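Local coordinates for putative 2OG-Fe(II) oxygenase family protein (Caulobacter crescentus CB15, PDB 3OOX) that probably uses iron(II) and oxygen to break 2-oxoglutarate down to ethylene, and to oxidise L-arginine while turning 2-oxoglutarate into succinate, at residues K96-M101 and V170-H175. Sequence-based numbering, arbitrary orientation.
Sequences KEFWHM and VLRLLH
Arg172 reaches across to His100 and gives its NE hydrogen to His100 NE2, 2.8 Å away, in a nearly straight bond (166°) that lies close to both the imidazole and the guanidinium planes. The chain bends at chi3 (-72°), which turns NE toward the ring. With NE2 accepting, the ring proton is probably on His100 ND1, across CE1 from it, which is hydrogen-bonded to Gly75 O, so both imidazole nitrogens are occupied. Beside this pair, Phe98 CE2 lies over one face of the guanidinium, the two planes 83° apart, and Leu174 CD1 sits over a face of the Phe98 ring in a CH-pi contact, 3.8 Å from its centroid. An alanine at Arg172 would probably leave His100 NE2 without its donor and the edge of the Phe98 ring without its neighbour, the imidazole then relying on ND1 for its hydrogen bonding.

The opposite face of the sheet carries a second polar pair. His175 ND1 donates to Glu97 OE2 at 2.6 Å, within the imidazole plane and onto the carboxylate's anti lone pair. Glu97 OE1 is taken by Lys66 NZ, in a salt bridge, and by Tyr79 OH, so this buried carboxylate has partners on both oxygens. Next along this face, Leu173 CD1 packs 3.9 Å from Trp99 CB.

Between the faces the main chains pair Glu97 with His175, Trp99 with Leu173 and Met101 with Leu171, each through two N-H...O=C bonds. The backbone groups of the residues between face the flanking strands, Phe98 bonding to Ile80 and Leu174 to Ser264. Strands 97-101 and 170-175, running antiparallel, are thus neighbours inside the major sheet of the double-stranded beta-helix (jelly-roll) fold of 2-oxoglutarate-dependent oxygenases, joining the N-terminal family region to the oxygenase region.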
loop_
_atom_site.group_PDB
_atom_site.type_symbol
_atom_site.label_atom_id
_atom_site.label_comp_id
_atom_site.label_asym_id
_atom_site.label_seq_id
_atom_site.Cartn_x
_atom_site.Cartn_y
_atom_site.Cartn_z
ATOM N N LYS A 96 -1.533 17.714 -3.310
ATOM C CA LYS A 96 -1.860 16.644 -2.395
ATOM C C LYS A 96 -0.927 16.777 -1.190
ATOM O O LYS A 96 0.215 17.256 -1.315
ATOM C CB LYS A 96 -1.727 15.313 -3.101
ATOM C CG LYS A 96 -0.301 14.986 -3.527
ATOM C CD LYS A 96 -0.227 14.072 -4.723
ATOM C CE LYS A 96 1.218 13.889 -5.207
ATOM N NZ LYS A 96 1.713 14.977 -6.088
ATOM N N GLU A 97 -1.426 16.376 -0.031
ATOM C CA GLU A 97 -0.668 16.451 1.198
ATOM C C GLU A 97 -0.726 15.091 1.881
ATOM O O GLU A 97 -1.675 14.331 1.689
ATOM C CB GLU A 97 -1.187 17.572 2.108
ATOM C CG GLU A 97 -2.673 17.483 2.453
ATOM C CD GLU A 97 -3.170 18.634 3.290
ATOM O OE1 GLU A 97 -2.343 19.302 3.950
ATOM O OE2 GLU A 97 -4.405 18.838 3.287
ATOM N N PHE A 98 0.306 14.758 2.650
ATOM C CA PHE A 98 0.508 13.423 3.199
ATOM C C PHE A 98 0.760 13.454 4.706
ATOM O O PHE A 98 1.371 14.390 5.204
ATOM C CB PHE A 98 1.796 12.782 2.642
ATOM C CG PHE A 98 1.825 12.586 1.118
ATOM C CD1 PHE A 98 2.113 13.638 0.261
ATOM C CD2 PHE A 98 1.697 11.328 0.577
ATOM C CE1 PHE A 98 2.194 13.442 -1.088
ATOM C CE2 PHE A 98 1.780 11.109 -0.798
ATOM C CZ PHE A 98 2.004 12.165 -1.625
ATOM N N TRP A 99 0.394 12.356 5.355
ATOM C CA TRP A 99 0.901 11.998 6.677
ATOM C C TRP A 99 1.412 10.562 6.587
ATOM O O TRP A 99 0.710 9.698 6.069
ATOM C CB TRP A 99 -0.203 12.055 7.747
ATOM C CG TRP A 99 0.354 11.746 9.107
ATOM C CD1 TRP A 99 0.518 10.509 9.675
ATOM C CD2 TRP A 99 0.857 12.697 10.051
ATOM N NE1 TRP A 99 1.089 10.631 10.923
ATOM C CE2 TRP A 99 1.312 11.966 11.170
ATOM C CE3 TRP A 99 0.944 14.098 10.079
ATOM C CZ2 TRP A 99 1.858 12.602 12.302
ATOM C CZ3 TRP A 99 1.503 14.730 11.212
ATOM C CH2 TRP A 99 1.940 13.973 12.301
ATOM N N HIS A 100 2.605 10.306 7.078
ATOM C CA HIS A 100 3.118 8.952 7.133
ATOM C C HIS A 100 3.371 8.475 8.556
ATOM O O HIS A 100 4.033 9.162 9.337
ATOM C CB HIS A 100 4.418 8.856 6.353
ATOM C CG HIS A 100 4.213 8.935 4.879
ATOM N ND1 HIS A 100 4.896 9.821 4.078
ATOM C CD2 HIS A 100 3.378 8.246 4.061
ATOM C CE1 HIS A 100 4.499 9.661 2.821
ATOM N NE2 HIS A 100 3.574 8.714 2.784
HETATM N N MSE A 101 2.832 7.300 8.841
HETATM C CA MSE A 101 3.070 6.606 10.092
HETATM C C MSE A 101 3.833 5.339 9.788
HETATM O O MSE A 101 3.376 4.521 8.994
HETATM C CB MSE A 101 1.747 6.255 10.784
HETATM C CG MSE A 101 1.955 5.496 12.118
HETATM SE SE MSE A 101 0.315 4.716 12.760
HETATM C CE MSE A 101 1.171 3.395 13.948
ATOM N N VAL A 170 4.312 1.154 6.312
ATOM C CA VAL A 170 3.902 2.565 6.418
ATOM C C VAL A 170 2.425 2.672 6.097
ATOM O O VAL A 170 1.976 2.201 5.060
ATOM C CB VAL A 170 4.717 3.442 5.500
ATOM C CG1 VAL A 170 4.162 4.883 5.486
ATOM C CG2 VAL A 170 6.201 3.475 5.903
ATOM N N LEU A 171 1.692 3.336 7.000
ATOM C CA LEU A 171 0.326 3.784 6.742
ATOM C C LEU A 171 0.416 5.213 6.260
ATOM O O LEU A 171 0.977 6.081 6.953
ATOM C CB LEU A 171 -0.535 3.746 7.996
ATOM C CG LEU A 171 -1.973 4.219 7.860
ATOM C CD1 LEU A 171 -2.737 3.376 6.817
ATOM C CD2 LEU A 171 -2.702 4.164 9.225
ATOM N N ARG A 172 -0.066 5.465 5.032
ATOM C CA ARG A 172 -0.064 6.787 4.454
ATOM C C ARG A 172 -1.494 7.310 4.512
ATOM O O ARG A 172 -2.437 6.633 4.128
ATOM C CB ARG A 172 0.350 6.706 2.986
ATOM C CG ARG A 172 0.181 8.033 2.186
ATOM C CD ARG A 172 0.603 7.829 0.734
ATOM N NE ARG A 172 2.043 7.704 0.603
ATOM C CZ ARG A 172 2.656 7.337 -0.516
ATOM N NH1 ARG A 172 1.955 7.052 -1.613
ATOM N NH2 ARG A 172 3.967 7.250 -0.518
ATOM N N LEU A 173 -1.622 8.548 4.973
ATOM C CA LEU A 173 -2.874 9.301 4.899
ATOM C C LEU A 173 -2.653 10.374 3.822
ATOM O O LEU A 173 -1.685 11.132 3.874
ATOM C CB LEU A 173 -3.200 9.945 6.248
ATOM C CG LEU A 173 -3.020 9.060 7.486
ATOM C CD1 LEU A 173 -3.275 9.904 8.767
ATOM C CD2 LEU A 173 -3.927 7.819 7.450
ATOM N N LEU A 174 -3.533 10.413 2.822
ATOM C CA LEU A 174 -3.362 11.257 1.638
ATOM C C LEU A 174 -4.635 12.071 1.419
ATOM O O LEU A 174 -5.729 11.521 1.469
ATOM C CB LEU A 174 -3.096 10.380 0.405
ATOM C CG LEU A 174 -2.907 10.951 -0.992
ATOM C CD1 LEU A 174 -1.795 11.976 -1.014
ATOM C CD2 LEU A 174 -2.661 9.785 -1.985
ATOM N N HIS A 175 -4.483 13.370 1.168
ATOM C CA HIS A 175 -5.594 14.252 0.895
ATOM C C HIS A 175 -5.341 15.060 -0.355
ATOM O O HIS A 175 -4.302 15.753 -0.452
ATOM C CB HIS A 175 -5.783 15.208 2.078
ATOM C CG HIS A 175 -6.751 16.335 1.837
ATOM N ND1 HIS A 175 -6.456 17.632 2.187
ATOM C CD2 HIS A 175 -8.013 16.364 1.329
ATOM C CE1 HIS A 175 -7.483 18.413 1.889
ATOM N NE2 HIS A 175 -8.432 17.671 1.350
#